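Local coordinates for protein methyl-coenzyme M reductase I beta subunit (Methanosarcina barkeri, PDB 1E6Y) that forms, with the alpha and gamma subunits, the nickel enzyme that releases methane from methyl-coenzyme M with coenzyme B as reductant, the last step of methanogenesis, at residues Ile191-Asn203 / Phe403-Gly417. Residues are numbered along the deposited sequence; the frame is centred on the assembly and turned at random.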
ATOM      1  N   ILE E 191     -10.489  12.676  11.174  1.00  9.20           N
ATOM      2  CA  ILE E 191     -10.646  12.871  12.614  1.00 10.09           C
ATOM      3  C   ILE E 191     -11.846  12.050  13.074  1.00 10.42           C
ATOM      4  O   ILE E 191     -12.979  12.346  12.697  1.00 10.35           O
ATOM      5  CB  ILE E 191     -10.904  14.365  12.955  1.00 11.19           C
ATOM      6  CG1 ILE E 191      -9.770  15.235  12.409  1.00 11.08           C
ATOM      7  CG2 ILE E 191     -11.039  14.545  14.464  1.00 11.32           C
ATOM      8  CD1 ILE E 191     -10.077  16.712  12.411  1.00 11.93           C
ATOM      9  N   MET E 192     -11.602  11.010  13.868  1.00 10.87           N
ATOM     10  CA  MET E 192     -12.681  10.097  14.232  1.00 11.54           C
ATOM     11  C   MET E 192     -13.723  10.796  15.101  1.00 10.89           C
ATOM     12  O   MET E 192     -13.404  11.723  15.852  1.00  9.92           O
ATOM     13  CB  MET E 192     -12.131   8.839  14.926  1.00 14.41           C
ATOM     14  CG  MET E 192     -12.017   8.918  16.435  1.00 15.84           C
ATOM     15  SD  MET E 192     -11.163   7.483  17.135  1.00 18.23           S
ATOM     16  CE  MET E 192     -12.248   6.140  16.645  1.00 17.87           C
ATOM     17  N   ALA E 193     -14.984  10.444  14.872  1.00 10.26           N
ATOM     18  CA  ALA E 193     -16.112  11.118  15.503  1.00  9.93           C
ATOM     19  C   ALA E 193     -16.005  11.134  17.027  1.00  9.95           C
ATOM     20  O   ALA E 193     -16.369  12.121  17.666  1.00 10.27           O
ATOM     21  CB  ALA E 193     -17.414  10.464  15.072  1.00 10.12           C
ATOM     22  N   ASN E 194     -15.453  10.069  17.602  1.00  9.64           N
ATOM     23  CA  ASN E 194     -15.280   9.993  19.051  1.00  9.84           C
ATOM     24  C   ASN E 194     -14.371  11.097  19.588  1.00 10.13           C
ATOM     25  O   ASN E 194     -14.573  11.579  20.703  1.00 11.07           O
ATOM     26  CB  ASN E 194     -14.724   8.624  19.458  1.00 10.22           C
ATOM     27  CG  ASN E 194     -15.816   7.597  19.710  1.00 10.79           C
ATOM     28  OD1 ASN E 194     -17.003   7.909  19.655  1.00 10.90           O
ATOM     29  ND2 ASN E 194     -15.413   6.363  19.981  1.00 12.30           N
ATOM     30  N   HIS E 195     -13.364  11.479  18.801  1.00 10.64           N
ATOM     31  CA  HIS E 195     -12.456  12.568  19.172  1.00 10.76           C
ATOM     32  C   HIS E 195     -13.216  13.878  19.320  1.00 11.08           C
ATOM     33  O   HIS E 195     -13.059  14.592  20.310  1.00 11.55           O
ATOM     34  CB  HIS E 195     -11.365  12.752  18.113  1.00 11.55           C
ATOM     35  CG  HIS E 195     -10.265  11.742  18.187  1.00 12.15           C
ATOM     36  ND1 HIS E 195     -10.279  10.684  19.074  1.00 12.56           N
ATOM     37  CD2 HIS E 195      -9.109  11.631  17.491  1.00 12.63           C
ATOM     38  CE1 HIS E 195      -9.180   9.970  18.920  1.00 12.45           C
ATOM     39  NE2 HIS E 195      -8.452  10.522  17.965  1.00 13.36           N
ATOM     40  N   VAL E 196     -14.032  14.186  18.316  1.00 10.43           N
ATOM     41  CA  VAL E 196     -14.791  15.431  18.280  1.00 10.62           C
ATOM     42  C   VAL E 196     -15.796  15.486  19.426  1.00 11.29           C
ATOM     43  O   VAL E 196     -15.871  16.487  20.140  1.00 11.47           O
ATOM     44  CB  VAL E 196     -15.528  15.589  16.927  1.00 10.18           C
ATOM     45  CG1 VAL E 196     -16.343  16.877  16.914  1.00 10.31           C
ATOM     46  CG2 VAL E 196     -14.519  15.598  15.785  1.00 10.60           C
ATOM     47  N   ALA E 197     -16.510  14.381  19.644  1.00 10.98           N
ATOM     48  CA  ALA E 197     -17.457  14.281  20.754  1.00 11.13           C
ATOM     49  C   ALA E 197     -16.769  14.418  22.113  1.00 11.49           C
ATOM     50  O   ALA E 197     -17.320  15.029  23.031  1.00 11.52           O
ATOM     51  CB  ALA E 197     -18.212  12.962  20.680  1.00 10.83           C
ATOM     52  N   ALA E 198     -15.575  13.838  22.238  1.00 11.32           N
ATOM     53  CA  ALA E 198     -14.773  13.957  23.455  1.00 12.35           C
ATOM     54  C   ALA E 198     -14.412  15.411  23.725  1.00 12.30           C
ATOM     55  O   ALA E 198     -14.594  15.909  24.834  1.00 12.57           O
ATOM     56  CB  ALA E 198     -13.502  13.127  23.329  1.00 12.46           C
ATOM     57  N   ILE E 199     -13.913  16.087  22.696  1.00 12.49           N
ATOM     58  CA  ILE E 199     -13.521  17.489  22.799  1.00 12.30           C
ATOM     59  C   ILE E 199     -14.710  18.394  23.147  1.00 12.79           C
ATOM     60  O   ILE E 199     -14.573  19.335  23.933  1.00 13.16           O
ATOM     61  CB  ILE E 199     -12.865  17.969  21.482  1.00 12.54           C
ATOM     62  CG1 ILE E 199     -11.524  17.256  21.289  1.00 12.49           C
ATOM     63  CG2 ILE E 199     -12.658  19.475  21.509  1.00 13.24           C
ATOM     64  CD1 ILE E 199     -10.953  17.393  19.898  1.00 13.01           C
ATOM     65  N   SER E 200     -15.888  18.040  22.638  1.00 13.03           N
ATOM     66  CA  SER E 200     -17.104  18.821  22.865  1.00 13.95           C
ATOM     67  C   SER E 200     -17.689  18.615  24.260  1.00 14.75           C
ATOM     68  O   SER E 200     -18.673  19.261  24.623  1.00 14.95           O
ATOM     69  CB  SER E 200     -18.163  18.464  21.819  1.00 13.77           C
ATOM     70  OG  SER E 200     -18.861  17.278  22.167  1.00 15.43           O
ATOM     71  N   ASN E 201     -17.100  17.698  25.025  1.00 15.62           N
ATOM     72  CA  ASN E 201     -17.615  17.315  26.340  1.00 17.07           C
ATOM     73  C   ASN E 201     -19.036  16.753  26.243  1.00 16.88           C
ATOM     74  O   ASN E 201     -19.887  17.014  27.097  1.00 16.25           O
ATOM     75  CB  ASN E 201     -17.568  18.514  27.292  1.00 19.53           C
ATOM     76  CG  ASN E 201     -16.146  18.919  27.649  1.00 22.60           C
ATOM     77  OD1 ASN E 201     -15.625  18.525  28.693  1.00 25.94           O
ATOM     78  ND2 ASN E 201     -15.496  19.668  26.757  1.00 24.84           N
ATOM     79  N   ARG E 202     -19.258  15.950  25.203  1.00 16.14           N
ATOM     80  CA  ARG E 202     -20.528  15.310  24.906  1.00 16.45           C
ATOM     81  C   ARG E 202     -21.660  16.324  24.721  1.00 15.75           C
ATOM     82  O   ARG E 202     -22.807  16.029  25.049  1.00 15.98           O
ATOM     83  CB  ARG E 202     -20.888  14.263  25.956  1.00 18.37           C
ATOM     84  CG  ARG E 202     -19.868  13.120  26.019  1.00 20.99           C
ATOM     85  CD  ARG E 202     -20.162  12.313  27.273  1.00 24.37           C
ATOM     86  NE  ARG E 202     -20.663  10.966  26.973  1.00 28.14           N
ATOM     87  CZ  ARG E 202     -19.858   9.912  27.118  1.00 30.32           C
ATOM     88  NH1 ARG E 202     -20.265   8.672  26.862  1.00 31.58           N
ATOM     89  NH2 ARG E 202     -18.601  10.080  27.543  1.00 31.44           N
ATOM     90  N   ASN E 203     -21.325  17.502  24.197  1.00 14.13           N
ATOM     91  CA  ASN E 203     -22.320  18.491  23.802  1.00 13.46           C
ATOM     92  C   ASN E 203     -22.641  18.268  22.332  1.00 12.83           C
ATOM     93  O   ASN E 203     -21.817  18.551  21.462  1.00 13.01           O
ATOM     94  CB  ASN E 203     -21.775  19.911  24.007  1.00 13.04           C
ATOM     95  CG  ASN E 203     -22.811  20.990  23.716  1.00 13.23           C
ATOM     96  OD1 ASN E 203     -23.338  21.081  22.607  1.00 12.35           O
ATOM     97  ND2 ASN E 203     -23.070  21.840  24.702  1.00 13.54           N
ATOM     98  N   PHE E 403     -16.973   0.617  21.693  1.00 14.50           N
ATOM     99  CA  PHE E 403     -15.902   1.543  21.374  1.00 15.59           C
ATOM    100  C   PHE E 403     -16.363   2.968  21.617  1.00 15.68           C
ATOM    101  O   PHE E 403     -16.623   3.736  20.689  1.00 16.05           O
ATOM    102  CB  PHE E 403     -15.425   1.315  19.941  1.00 15.97           C
ATOM    103  CG  PHE E 403     -14.816  -0.040  19.745  1.00 15.85           C
ATOM    104  CD1 PHE E 403     -15.597  -1.104  19.302  1.00 16.17           C
ATOM    105  CD2 PHE E 403     -13.536  -0.306  20.222  1.00 16.22           C
ATOM    106  CE1 PHE E 403     -15.122  -2.409  19.353  1.00 15.59           C
ATOM    107  CE2 PHE E 403     -13.051  -1.610  20.279  1.00 15.99           C
ATOM    108  CZ  PHE E 403     -13.849  -2.663  19.845  1.00 16.04           C
ATOM    109  N   SER E 404     -16.494   3.275  22.903  1.00 16.03           N
ATOM    110  CA  SER E 404     -17.020   4.544  23.381  1.00 15.93           C
ATOM    111  C   SER E 404     -15.983   5.652  23.261  1.00 16.05           C
ATOM    112  O   SER E 404     -14.824   5.403  22.923  1.00 15.85           O
ATOM    113  CB  SER E 404     -17.442   4.402  24.843  1.00 16.66           C
ATOM    114  OG  SER E 404     -16.361   3.942  25.636  1.00 17.02           O
ATOM    115  N   ILE E 405     -16.415   6.873  23.564  1.00 16.47           N
ATOM    116  CA  ILE E 405     -15.534   8.033  23.604  1.00 17.58           C
ATOM    117  C   ILE E 405     -14.335   7.773  24.516  1.00 19.34           C
ATOM    118  O   ILE E 405     -13.192   8.007  24.133  1.00 19.65           O
ATOM    119  CB  ILE E 405     -16.304   9.282  24.109  1.00 17.31           C
ATOM    120  CG1 ILE E 405     -17.374   9.683  23.088  1.00 16.76           C
ATOM    121  CG2 ILE E 405     -15.347  10.435  24.346  1.00 18.00           C
ATOM    122  CD1 ILE E 405     -18.388  10.672  23.623  1.00 16.38           C
ATOM    123  N   GLU E 406     -14.606   7.215  25.692  1.00 20.89           N
ATOM    124  CA  GLU E 406     -13.565   6.892  26.663  1.00 23.03           C
ATOM    125  C   GLU E 406     -12.602   5.842  26.114  1.00 22.62           C
ATOM    126  O   GLU E 406     -11.395   5.927  26.332  1.00 23.71           O
ATOM    127  CB  GLU E 406     -14.196   6.376  27.959  1.00 24.95           C
ATOM    128  CG  GLU E 406     -15.358   7.220  28.473  1.00 28.84           C
ATOM    129  CD  GLU E 406     -16.702   6.798  27.889  1.00 30.18           C
ATOM    130  OE1 GLU E 406     -17.251   7.537  27.044  1.00 31.22           O
ATOM    131  OE2 GLU E 406     -17.216   5.732  28.291  1.00 32.61           O
ATOM    132  N   SER E 407     -13.143   4.881  25.372  1.00 21.73           N
ATOM    133  CA  SER E 407     -12.362   3.776  24.825  1.00 21.11           C
ATOM    134  C   SER E 407     -11.320   4.249  23.818  1.00 20.31           C
ATOM    135  O   SER E 407     -10.160   3.841  23.879  1.00 20.50           O
ATOM    136  CB  SER E 407     -13.293   2.759  24.158  1.00 21.28           C
ATOM    137  OG  SER E 407     -12.562   1.722  23.524  1.00 23.63           O
ATOM    138  N   THR E 408     -11.740   5.104  22.890  1.00 19.06           N
ATOM    139  CA  THR E 408     -10.885   5.497  21.771  1.00 17.48           C
ATOM    140  C   THR E 408     -10.237   6.864  21.958  1.00 17.10           C
ATOM    141  O   THR E 408      -9.202   7.146  21.355  1.00 17.00           O
ATOM    142  CB  THR E 408     -11.672   5.520  20.437  1.00 17.51           C
ATOM    143  OG1 THR E 408     -12.626   6.588  20.461  1.00 16.62           O
ATOM    144  CG2 THR E 408     -12.397   4.200  20.215  1.00 17.37           C
ATOM    145  N   SER E 409     -10.849   7.711  22.781  1.00 16.80           N
ATOM    146  CA  SER E 409     -10.539   9.140  22.771  1.00 17.07           C
ATOM    147  C   SER E 409     -10.400   9.753  24.162  1.00 17.50           C
ATOM    148  O   SER E 409     -10.531  10.966  24.324  1.00 17.37           O
ATOM    149  CB  SER E 409     -11.619   9.898  21.993  1.00 16.29           C
ATOM    150  OG  SER E 409     -11.843   9.308  20.728  1.00 16.12           O
ATOM    151  N   GLY E 410     -10.106   8.917  25.155  1.00 17.94           N
ATOM    152  CA  GLY E 410      -9.966   9.396  26.519  1.00 19.07           C
ATOM    153  C   GLY E 410      -8.871  10.436  26.676  1.00 19.44           C
ATOM    154  O   GLY E 410      -9.104  11.510  27.233  1.00 19.89           O
ATOM    155  N   LEU E 411      -7.696  10.142  26.123  1.00 19.97           N
ATOM    156  CA  LEU E 411      -6.561  11.061  26.164  1.00 20.05           C
ATOM    157  C   LEU E 411      -6.862  12.361  25.416  1.00 19.74           C
ATOM    158  O   LEU E 411      -6.541  13.450  25.896  1.00 19.50           O
ATOM    159  CB  LEU E 411      -5.326  10.385  25.560  1.00 20.87           C
ATOM    160  CG  LEU E 411      -3.998  11.147  25.561  1.00 21.46           C
ATOM    161  CD1 LEU E 411      -3.469  11.282  26.978  1.00 22.19           C
ATOM    162  CD2 LEU E 411      -2.997  10.411  24.691  1.00 21.77           C
ATOM    163  N   ILE E 412      -7.506  12.239  24.257  1.00 19.04           N
ATOM    164  CA  ILE E 412      -7.828  13.392  23.419  1.00 18.68           C
ATOM    165  C   ILE E 412      -8.804  14.332  24.123  1.00 18.82           C
ATOM    166  O   ILE E 412      -8.619  15.549  24.109  1.00 18.65           O
ATOM    167  CB  ILE E 412      -8.425  12.941  22.055  1.00 18.51           C
ATOM    168  CG1 ILE E 412      -7.383  12.135  21.272  1.00 18.54           C
ATOM    169  CG2 ILE E 412      -8.877  14.148  21.238  1.00 18.12           C
ATOM    170  CD1 ILE E 412      -6.098  12.895  20.977  1.00 19.26           C
ATOM    171  N   GLY E 413      -9.814  13.760  24.774  1.00 19.66           N
ATOM    172  CA  GLY E 413     -10.764  14.563  25.522  1.00 21.04           C
ATOM    173  C   GLY E 413     -10.123  15.249  26.713  1.00 22.14           C
ATOM    174  O   GLY E 413     -10.355  16.433  26.952  1.00 22.11           O
ATOM    175  N   ASP E 414      -9.262  14.518  27.417  1.00 23.53           N
ATOM    176  CA  ASP E 414      -8.565  15.040  28.590  1.00 25.11           C
ATOM    177  C   ASP E 414      -7.620  16.185  28.226  1.00 25.33           C
ATOM    178  O   ASP E 414      -7.575  17.208  28.914  1.00 25.59           O
ATOM    179  CB  ASP E 414      -7.763  13.922  29.273  1.00 26.44           C
ATOM    180  CG  ASP E 414      -8.651  12.849  29.892  1.00 27.73           C
ATOM    181  OD1 ASP E 414      -9.810  13.151  30.258  1.00 29.33           O
ATOM    182  OD2 ASP E 414      -8.180  11.701  30.024  1.00 28.94           O
ATOM    183  N   VAL E 415      -6.929  16.040  27.099  1.00 24.82           N
ATOM    184  CA  VAL E 415      -5.877  16.972  26.717  1.00 24.63           C
ATOM    185  C   VAL E 415      -6.383  18.152  25.884  1.00 24.50           C
ATOM    186  O   VAL E 415      -5.875  19.264  26.020  1.00 24.61           O
ATOM    187  CB  VAL E 415      -4.744  16.233  25.959  1.00 24.79           C
ATOM    188  CG1 VAL E 415      -3.739  17.220  25.401  1.00 24.17           C
ATOM    189  CG2 VAL E 415      -4.046  15.256  26.898  1.00 24.25           C
ATOM    190  N   PHE E 416      -7.411  17.927  25.068  1.00 23.73           N
ATOM    191  CA  PHE E 416      -7.886  18.948  24.133  1.00 23.92           C
ATOM    192  C   PHE E 416      -9.250  19.529  24.497  1.00 23.93           C
ATOM    193  O   PHE E 416      -9.640  20.577  23.979  1.00 24.02           O
ATOM    194  CB  PHE E 416      -7.944  18.378  22.710  1.00 23.68           C
ATOM    195  CG  PHE E 416      -6.596  18.086  22.118  1.00 23.46           C
ATOM    196  CD1 PHE E 416      -6.078  16.794  22.136  1.00 23.35           C
ATOM    197  CD2 PHE E 416      -5.836  19.107  21.557  1.00 24.52           C
ATOM    198  CE1 PHE E 416      -4.817  16.523  21.605  1.00 23.70           C
ATOM    199  CE2 PHE E 416      -4.576  18.846  21.023  1.00 24.07           C
ATOM    200  CZ  PHE E 416      -4.066  17.551  21.046  1.00 24.08           C
ATOM    201  N   GLY E 417      -9.963  18.857  25.398  1.00 24.34           N
ATOM    202  CA  GLY E 417     -11.322  19.260  25.723  1.00 24.51           C
ATOM    203  C   GLY E 417     -11.441  20.541  26.530  1.00 24.91           C
ATOM    204  O   GLY E 417     -12.543  21.064  26.708  1.00 25.41           O
TER
HETATM  205  O   HOH W   1     -18.898   6.236  20.674  1.00 14.59           O
HETATM  206  O   HOH W   2     -13.442  17.402  27.169  1.00 48.50           O
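The torsions of Thr408 and Ser409 bring two neighbouring hydroxyls up to Asn194 and His195: OG1 of Thr408 stands between its own backbone N and carbonyl carbon (chi1 68°), while OG of Ser409 lies opposite its carbonyl carbon (chi1 -51°). The hydroxyls hydrogen-bond to each other, Thr408 OG1 to Ser409 OG 2.8 Å. An amide suits Asn194, because its one ND2 serves two acceptors lying close to the amide plane, Thr408 OG1 at 2.8 Å and Phe403 O at 3.0 Å, the latter met from above the carbonyl plane. A water donates to Asn194 OD1, so both ends of this buried amide are satisfied.

His195 ND1 and Ser409 OG share a hydrogen bond of 2.7 Å at the ring edge, in which either may be the donor. Over one face of the imidazole sits Ile412 CG1 in a CH-pi contact, and over the opposite face Met192 CG: a branched isoleucine and a slender methionine chain, holding the flat ring between them.

Further along, small residues let helices 193-199 and 405-416 pack closely, their axes crossing at -38°. Ala198 CB presses on Ile405 CG2 at a tight 3.4 Å and also rests on Gly413 CA, where the absence of a side chain makes room. Ile405 CD1 reaches Ala197 and lies over the centre of one face of the Arg202 guanidinium. Arg202 brings NH1 and NH2 to the single oxygen Glu406 OE1, NH2 at 2.9 Å, both from one face of the carboxylate, in a salt bridge. At the Schellman motif that ends helix 193-199, Asn201 ND2 donates to Gly417 O at 3.3 Å.

Val394 of helix 387-395 packs on Asn194, Ala197 and Ile405. The contact thus joins two helices of the C-terminal domain, with the Met192 side chain about 10 Å from bound coenzyme B. Its chemistry implies a fixed amide and imidazole and, on the exposed flank of the same end, a carboxylate charge the arginine probably stabilises.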